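Local structure of predicted ATPase involved in replication control, Cdc46/Mcm family (Methanopyrus kandleri AV19, 3F8T) at residues Y268-R273 with V306-G311; A344-G349 with R360-Q365; G294-A299 with A338-L343. The protein is a homolog of the MCM replicative helicases, a family that binds ATP and single-stranded DNA and unwinds DNA at replication, and may share these activities. The protein carries 2 engineered substitutions. One frame throughout, in Å; residues are numbered along the deposited sequence.

Overall arrangement
Following the chain from the N terminus, strand 266-270 comes first, and contact 1 pairs its end with strand 303-307, closing a loop of 32 residues. Helix 295-298 lies inside that loop and reaches past it to 338-343 in contact 3, so contacts 1 and 3 cross rather than nest. Contact 2 starts at residue 344, directly where contact 3 ends on strand 341-346, and follows in series, closing a short loop of ten residues back to 360-365. Strands 303-307 and 341-346 are neighbours in the five-stranded parallel sheet of the P-loop domain. There Val306 N meets Leu343 O, Val306 O meets Ala345 N and Leu309 N meets Ala345 O, joining all three contacts.

Contact 1: Y268-R273 with V306-G311; sequences YVDLRR and VDHLEG
The guanidinium of Arg272 lies flat over one face of the His308 ring, group centres 3.7 Å apart and planes at 17°, with NH2 above the ring centre. Asp307 OD1 sits over the opposite face, so the imidazole is sandwiched. Tyr268 OH donates to the anti lone pair of Asp307 OD2, 2.6 Å away, and the oxygen lies at the edge of the phenol in its plane. Ser252 OG is a second partner of OD2. Among the apolar side chains, Leu271 CD2 touches Leu309 CD1 at 3.8 Å.

Asp270 positions the stack: Arg272 grips its carboxylate side-on in a salt bridge, NE to OD1 at 3.0 Å and NH2 to OD2 at 2.9 Å, which fixes how the guanidinium is turned. A water bridges Arg272 NH1 to Glu310 OE2. The frame is a parallel ladder, with Asp307 N bonded to Val269 O (2.8 Å) and Leu271 N to Asp307 O (2.9 Å).

Asp307 ends strand 303-307 where P-loop ATPases carry the Walker B acid, consistent with its tie to Ser252. Helix 248-261 covers the face bearing Tyr268 and Asp307, helix 314-326 the one bearing Val306, and strand 341-346 pairs with 303-307.

Contact 2: A344-G349 with R360-Q365; sequences AAINPG and RIDLDQ
Ile346 and Leu363 reach toward each other tip to tip, CD1 of the first 3.7 Å from CG of the second, just where strand 341-346 of the P-loop ATPase core runs out into loop. In MCM and other AAA+ proteins the end of this strand carries sensor 1, a position that Asn347 probably occupies here. With CG1 anti to the backbone N (chi1 -168°), the longer branch of Ile346 heads for the returning chain. Its CD1 also meets Ile361 CG2 at 3.9 Å, so one methyl rests against both side chains. Leu243 and Ala245 of strand 242-245 pack on Ile346 as well, while Ile361 rests on Ile374 and Phe376.

Further out a guanidinium takes over. The Arg360 chain bends at chi3 (-47°), which turns NE; NH1 makes a 2.6 Å hydrogen bond to Gly349 O. That oxygen lies at the edge of the guanidinium, in its plane, but seen from the glycine the donor stands above the carbonyl plane, 36° out of it. Pro348 lies over one face of the same guanidinium, its CB 4.0 Å from NH1. An alanine in place of Arg360 would probably leave Gly349 O without this donor and take away the guanidinium's touch on Pro348 CB and CG.

Between these two patches Asp362 is the centre of an inverse gamma turn, round which Leu363 N makes a weak bond to Ile361 O. A water donates to both sides there, to Asn347 O at 2.8 Å and to Asp362 OD1 at 2.9 Å.

Contact 3: G294-A299 with A338-L343; sequences GAAVLA and ARCAVL
Ala296 and Ala338 meet methyl to methyl, their CB atoms 4.1 Å apart; the contact is small, buried and made of van der Waals touches. A second pair lies three residues on, just past the helix: Ala299 CB is 3.9 Å from Cys340 CB. The sulfur turns to Ala296. SG of Cys340 lies between its own backbone N and carbonyl carbon (chi1 52°), 4.0 Å from Ala296 O and 4.4 Å from Ala296 CB. Val297 adds a looser touch through CG2.

Methyl and methylene carbons also rest against main-chain oxygens. Ala338 CB stands 3.5 Å from Ala296 O, and Cys340 CB 3.6 Å from Ala299 O.

The short helix 295-298 follows the antiparallel hairpin of strands 281-285 and 289-293, probably the helix-2 insert. Residues 338-343 lead from strands 328-331 and 334-337, consistent with the presensor-1 hairpin, into strand 341-346 of the core sheet. The contact would then join the bases of two hairpins that MCM shares with a subset of AAA+ ATPases, with Val329 and Leu304 packing around the alanines.

Hydrogen bonds act within each segment and toward its surroundings. Leu298 N is bonded to Gly294 O at 3.0 Å, over the first turn of the helix. Arg339 is the centre of an inverse gamma turn, in which Cys340 N makes a weak bond to Ala338 O; its side chain leaves the interface, and NE forms a salt bridge with Asp300 OD1.

Contact 1: Y268-R273 with V306-G311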
# COMPACT_ATOMS: atom_id res chain seq x y z
N TYR A 268 8.91 5.91 6.13
CA TYR A 268 9.87 6.99 6.17
C TYR A 268 11.27 6.43 6.27
O TYR A 268 11.52 5.52 7.06
CB TYR A 268 9.60 7.90 7.38
CG TYR A 268 10.67 8.95 7.60
CD1 TYR A 268 10.54 10.24 7.07
CD2 TYR A 268 11.83 8.66 8.34
CE1 TYR A 268 11.53 11.19 7.27
CE2 TYR A 268 12.81 9.59 8.53
CZ TYR A 268 12.66 10.86 8.01
OH TYR A 268 13.66 11.77 8.23
N VAL A 269 12.18 6.96 5.46
CA VAL A 269 13.61 6.71 5.63
C VAL A 269 14.43 8.00 5.54
O VAL A 269 14.12 8.91 4.76
CB VAL A 269 14.20 5.66 4.63
CG1 VAL A 269 13.57 4.27 4.84
CG2 VAL A 269 14.06 6.12 3.16
N ASP A 270 15.47 8.04 6.35
CA ASP A 270 16.55 9.00 6.15
C ASP A 270 17.52 8.24 5.26
O ASP A 270 18.13 7.27 5.71
CB ASP A 270 17.18 9.33 7.51
CG ASP A 270 18.38 10.26 7.41
OD1 ASP A 270 18.99 10.41 6.34
OD2 ASP A 270 18.70 10.87 8.44
N LEU A 271 17.67 8.67 4.00
CA LEU A 271 18.51 7.94 3.05
C LEU A 271 19.95 7.73 3.55
O LEU A 271 20.59 6.70 3.28
CB LEU A 271 18.51 8.59 1.65
CG LEU A 271 19.02 7.67 0.52
CD1 LEU A 271 18.09 6.45 0.30
CD2 LEU A 271 19.16 8.44 -0.77
N ARG A 272 20.45 8.70 4.32
CA ARG A 272 21.79 8.60 4.90
C ARG A 272 21.94 7.42 5.87
O ARG A 272 23.05 6.91 6.04
CB ARG A 272 22.16 9.90 5.61
CG ARG A 272 22.12 11.12 4.68
CD ARG A 272 22.15 12.43 5.46
NE ARG A 272 21.21 12.44 6.58
CZ ARG A 272 21.08 13.45 7.44
NH1 ARG A 272 21.84 14.54 7.30
NH2 ARG A 272 20.22 13.37 8.46
N ARG A 273 20.83 6.99 6.49
CA ARG A 273 20.85 5.88 7.44
C ARG A 273 20.33 4.57 6.83
O ARG A 273 20.08 3.59 7.55
CB ARG A 273 20.00 6.21 8.66
CG ARG A 273 20.42 7.47 9.42
CD ARG A 273 19.41 7.76 10.51
NE ARG A 273 19.78 8.89 11.37
CZ ARG A 273 20.58 8.80 12.44
NH1 ARG A 273 21.15 7.65 12.78
NH2 ARG A 273 20.83 9.89 13.16
N VAL A 306 11.50 9.84 1.41
CA VAL A 306 12.95 9.65 1.32
C VAL A 306 13.62 10.95 1.73
O VAL A 306 13.76 11.86 0.92
CB VAL A 306 13.40 9.25 -0.10
CG1 VAL A 306 14.92 9.02 -0.12
CG2 VAL A 306 12.70 7.96 -0.54
N ASP A 307 13.99 11.04 3.00
CA ASP A 307 14.52 12.29 3.57
C ASP A 307 16.04 12.34 3.35
O ASP A 307 16.70 11.29 3.26
CB ASP A 307 14.21 12.37 5.06
CG ASP A 307 14.14 13.82 5.59
OD1 ASP A 307 14.38 14.78 4.85
OD2 ASP A 307 13.80 13.97 6.78
N HIS A 308 16.57 13.55 3.25
CA HIS A 308 18.01 13.78 3.08
C HIS A 308 18.60 13.10 1.85
O HIS A 308 19.55 12.31 1.95
CB HIS A 308 18.77 13.39 4.36
CG HIS A 308 18.15 13.97 5.60
ND1 HIS A 308 18.20 15.31 5.89
CD2 HIS A 308 17.43 13.39 6.58
CE1 HIS A 308 17.56 15.53 7.02
NE2 HIS A 308 17.07 14.39 7.46
N LEU A 309 18.04 13.42 0.69
CA LEU A 309 18.49 12.87 -0.59
C LEU A 309 19.87 13.38 -1.04
O LEU A 309 20.49 12.78 -1.93
CB LEU A 309 17.42 13.14 -1.67
CG LEU A 309 17.48 12.47 -3.05
CD1 LEU A 309 17.37 10.95 -2.94
CD2 LEU A 309 16.34 13.00 -3.89
N GLU A 310 20.35 14.48 -0.46
CA GLU A 310 21.63 15.07 -0.89
C GLU A 310 22.73 14.02 -0.92
O GLU A 310 22.88 13.26 0.04
CB GLU A 310 22.04 16.26 -0.01
CG GLU A 310 22.23 15.94 1.47
CD GLU A 310 20.98 16.18 2.32
OE1 GLU A 310 19.88 16.38 1.76
OE2 GLU A 310 21.12 16.17 3.56
N GLY A 311 23.47 13.98 -2.03
CA GLY A 311 24.60 13.06 -2.21
C GLY A 311 24.18 11.60 -2.23
O GLY A 311 24.98 10.71 -1.90
O HOH W 1 23.24 15.59 4.98

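Contact 2: A344-G349 with R360-Q365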
# COMPACT_ATOMS: atom_id res chain seq x y z
N ALA A 344 10.49 12.87 -1.70
CA ALA A 344 11.87 13.03 -1.28
C ALA A 344 12.10 14.45 -0.77
O ALA A 344 11.31 15.36 -1.07
CB ALA A 344 12.78 12.75 -2.43
N ALA A 345 13.14 14.62 0.04
CA ALA A 345 13.57 15.93 0.50
C ALA A 345 15.08 16.09 0.34
O ALA A 345 15.85 15.16 0.62
CB ALA A 345 13.15 16.14 1.93
N ILE A 346 15.50 17.27 -0.09
CA ILE A 346 16.92 17.57 -0.26
C ILE A 346 17.24 18.94 0.31
O ILE A 346 16.44 19.88 0.19
CB ILE A 346 17.36 17.49 -1.74
CG1 ILE A 346 18.88 17.50 -1.87
CG2 ILE A 346 16.75 18.65 -2.58
CD1 ILE A 346 19.40 16.92 -3.19
N ASN A 347 18.40 19.04 0.96
CA ASN A 347 18.86 20.31 1.50
C ASN A 347 19.87 20.92 0.56
O ASN A 347 21.02 20.47 0.52
CB ASN A 347 19.50 20.11 2.88
CG ASN A 347 20.19 21.38 3.40
OD1 ASN A 347 20.03 22.46 2.83
ND2 ASN A 347 20.96 21.24 4.48
N PRO A 348 19.46 21.96 -0.19
CA PRO A 348 20.36 22.67 -1.09
C PRO A 348 21.28 23.58 -0.28
O PRO A 348 21.88 23.14 0.71
CB PRO A 348 19.41 23.49 -1.97
CG PRO A 348 18.21 23.72 -1.11
CD PRO A 348 18.11 22.56 -0.17
N GLY A 349 21.40 24.84 -0.67
CA GLY A 349 22.11 25.82 0.15
C GLY A 349 22.46 27.09 -0.59
O GLY A 349 21.93 27.36 -1.67
N ARG A 360 21.28 24.75 -7.76
CA ARG A 360 21.81 24.54 -6.41
C ARG A 360 21.57 23.13 -5.86
O ARG A 360 22.14 22.77 -4.83
CB ARG A 360 21.23 25.57 -5.43
CG ARG A 360 21.67 27.01 -5.69
CD ARG A 360 20.95 27.99 -4.77
NE ARG A 360 19.51 27.73 -4.71
CZ ARG A 360 18.83 27.47 -3.59
NH1 ARG A 360 19.44 27.46 -2.41
NH2 ARG A 360 17.52 27.23 -3.65
N ILE A 361 20.74 22.36 -6.54
CA ILE A 361 20.49 20.97 -6.17
C ILE A 361 21.64 20.09 -6.66
O ILE A 361 21.84 19.95 -7.87
CB ILE A 361 19.16 20.45 -6.78
CG1 ILE A 361 17.98 21.29 -6.28
CG2 ILE A 361 18.96 18.97 -6.47
CD1 ILE A 361 16.68 20.96 -6.96
N ASP A 362 22.40 19.52 -5.73
CA ASP A 362 23.46 18.59 -6.13
C ASP A 362 22.92 17.15 -6.28
O ASP A 362 22.92 16.35 -5.35
CB ASP A 362 24.72 18.70 -5.24
CG ASP A 362 24.64 17.88 -3.96
OD1 ASP A 362 23.70 18.10 -3.16
OD2 ASP A 362 25.52 17.02 -3.74
N LEU A 363 22.42 16.89 -7.48
CA LEU A 363 21.94 15.59 -7.92
C LEU A 363 22.08 15.61 -9.41
O LEU A 363 21.89 16.66 -10.03
CB LEU A 363 20.46 15.41 -7.59
CG LEU A 363 19.94 14.90 -6.25
CD1 LEU A 363 18.41 14.89 -6.30
CD2 LEU A 363 20.47 13.52 -5.89
N ASP A 364 22.39 14.47 -10.02
CA ASP A 364 22.59 14.44 -11.46
C ASP A 364 21.30 14.72 -12.22
O ASP A 364 20.20 14.43 -11.72
CB ASP A 364 23.25 13.13 -11.92
CG ASP A 364 22.42 11.93 -11.61
OD1 ASP A 364 21.80 11.39 -12.55
OD2 ASP A 364 22.36 11.55 -10.42
N GLN A 365 21.44 15.29 -13.41
CA GLN A 365 20.32 15.70 -14.25
C GLN A 365 19.35 14.56 -14.57
O GLN A 365 18.13 14.77 -14.53
CB GLN A 365 20.82 16.37 -15.53
CG GLN A 365 21.70 17.59 -15.27
CD GLN A 365 22.41 18.13 -16.51
OE1 GLN A 365 21.88 18.10 -17.62
NE2 GLN A 365 23.62 18.66 -16.30
O HOH W 2 21.64 19.82 -2.16

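Contact 3: G294-A299 with A338-L343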
# COMPACT_ATOMS: atom_id res chain seq x y z
N GLY A 294 12.65 -4.38 1.98
CA GLY A 294 13.15 -3.06 2.34
C GLY A 294 12.06 -2.01 2.17
O GLY A 294 10.92 -2.33 1.82
N ALA A 295 12.42 -0.75 2.40
CA ALA A 295 11.45 0.34 2.49
C ALA A 295 10.53 0.50 1.29
O ALA A 295 9.35 0.71 1.47
CB ALA A 295 12.17 1.67 2.78
N ALA A 296 11.08 0.45 0.07
CA ALA A 296 10.29 0.72 -1.13
C ALA A 296 9.19 -0.34 -1.32
O ALA A 296 8.06 -0.03 -1.72
CB ALA A 296 11.17 0.80 -2.35
N VAL A 297 9.54 -1.59 -1.01
CA VAL A 297 8.61 -2.72 -1.02
C VAL A 297 7.55 -2.58 0.08
O VAL A 297 6.36 -2.79 -0.16
CB VAL A 297 9.40 -4.07 -0.92
CG1 VAL A 297 8.46 -5.27 -0.86
CG2 VAL A 297 10.33 -4.20 -2.13
N LEU A 298 7.96 -2.20 1.28
CA LEU A 298 6.98 -2.00 2.36
C LEU A 298 6.05 -0.80 2.10
O LEU A 298 4.97 -0.71 2.68
CB LEU A 298 7.67 -1.89 3.73
CG LEU A 298 8.40 -3.15 4.21
CD1 LEU A 298 9.15 -2.83 5.50
CD2 LEU A 298 7.41 -4.29 4.42
N ALA A 299 6.48 0.11 1.23
CA ALA A 299 5.68 1.30 0.88
C ALA A 299 4.80 1.06 -0.36
O ALA A 299 4.12 1.97 -0.83
CB ALA A 299 6.61 2.51 0.61
N ALA A 338 6.85 -2.50 -5.77
CA ALA A 338 7.24 -1.32 -5.01
C ALA A 338 6.58 -0.13 -5.67
O ALA A 338 7.25 0.77 -6.19
CB ALA A 338 8.75 -1.17 -5.00
N ARG A 339 5.24 -0.14 -5.66
CA ARG A 339 4.44 0.83 -6.39
C ARG A 339 4.18 1.99 -5.46
O ARG A 339 3.05 2.22 -5.03
CB ARG A 339 3.13 0.19 -6.88
CG ARG A 339 3.39 -0.91 -7.92
CD ARG A 339 2.19 -1.89 -8.07
NE ARG A 339 1.91 -2.63 -6.84
CZ ARG A 339 0.96 -3.57 -6.73
NH1 ARG A 339 0.21 -3.91 -7.78
NH2 ARG A 339 0.77 -4.18 -5.56
N CYS A 340 5.26 2.71 -5.15
CA CYS A 340 5.20 3.81 -4.18
C CYS A 340 5.30 5.17 -4.87
O CYS A 340 5.88 5.29 -5.95
CB CYS A 340 6.33 3.65 -3.15
SG CYS A 340 7.98 3.41 -3.82
N ALA A 341 4.70 6.18 -4.27
CA ALA A 341 4.87 7.56 -4.74
C ALA A 341 6.02 8.11 -3.91
O ALA A 341 5.95 8.10 -2.68
CB ALA A 341 3.56 8.35 -4.50
N VAL A 342 7.08 8.56 -4.57
CA VAL A 342 8.28 8.98 -3.86
C VAL A 342 8.18 10.46 -3.47
O VAL A 342 8.09 11.34 -4.34
CB VAL A 342 9.55 8.72 -4.68
CG1 VAL A 342 10.79 9.34 -3.99
CG2 VAL A 342 9.75 7.20 -4.88
N LEU A 343 8.18 10.69 -2.16
CA LEU A 343 8.24 12.04 -1.59
C LEU A 343 9.61 12.21 -0.97
O LEU A 343 9.87 11.76 0.13
CB LEU A 343 7.15 12.25 -0.54
CG LEU A 343 7.25 13.61 0.22
CD1 LEU A 343 7.21 14.79 -0.74
CD2 LEU A 343 6.14 13.69 1.20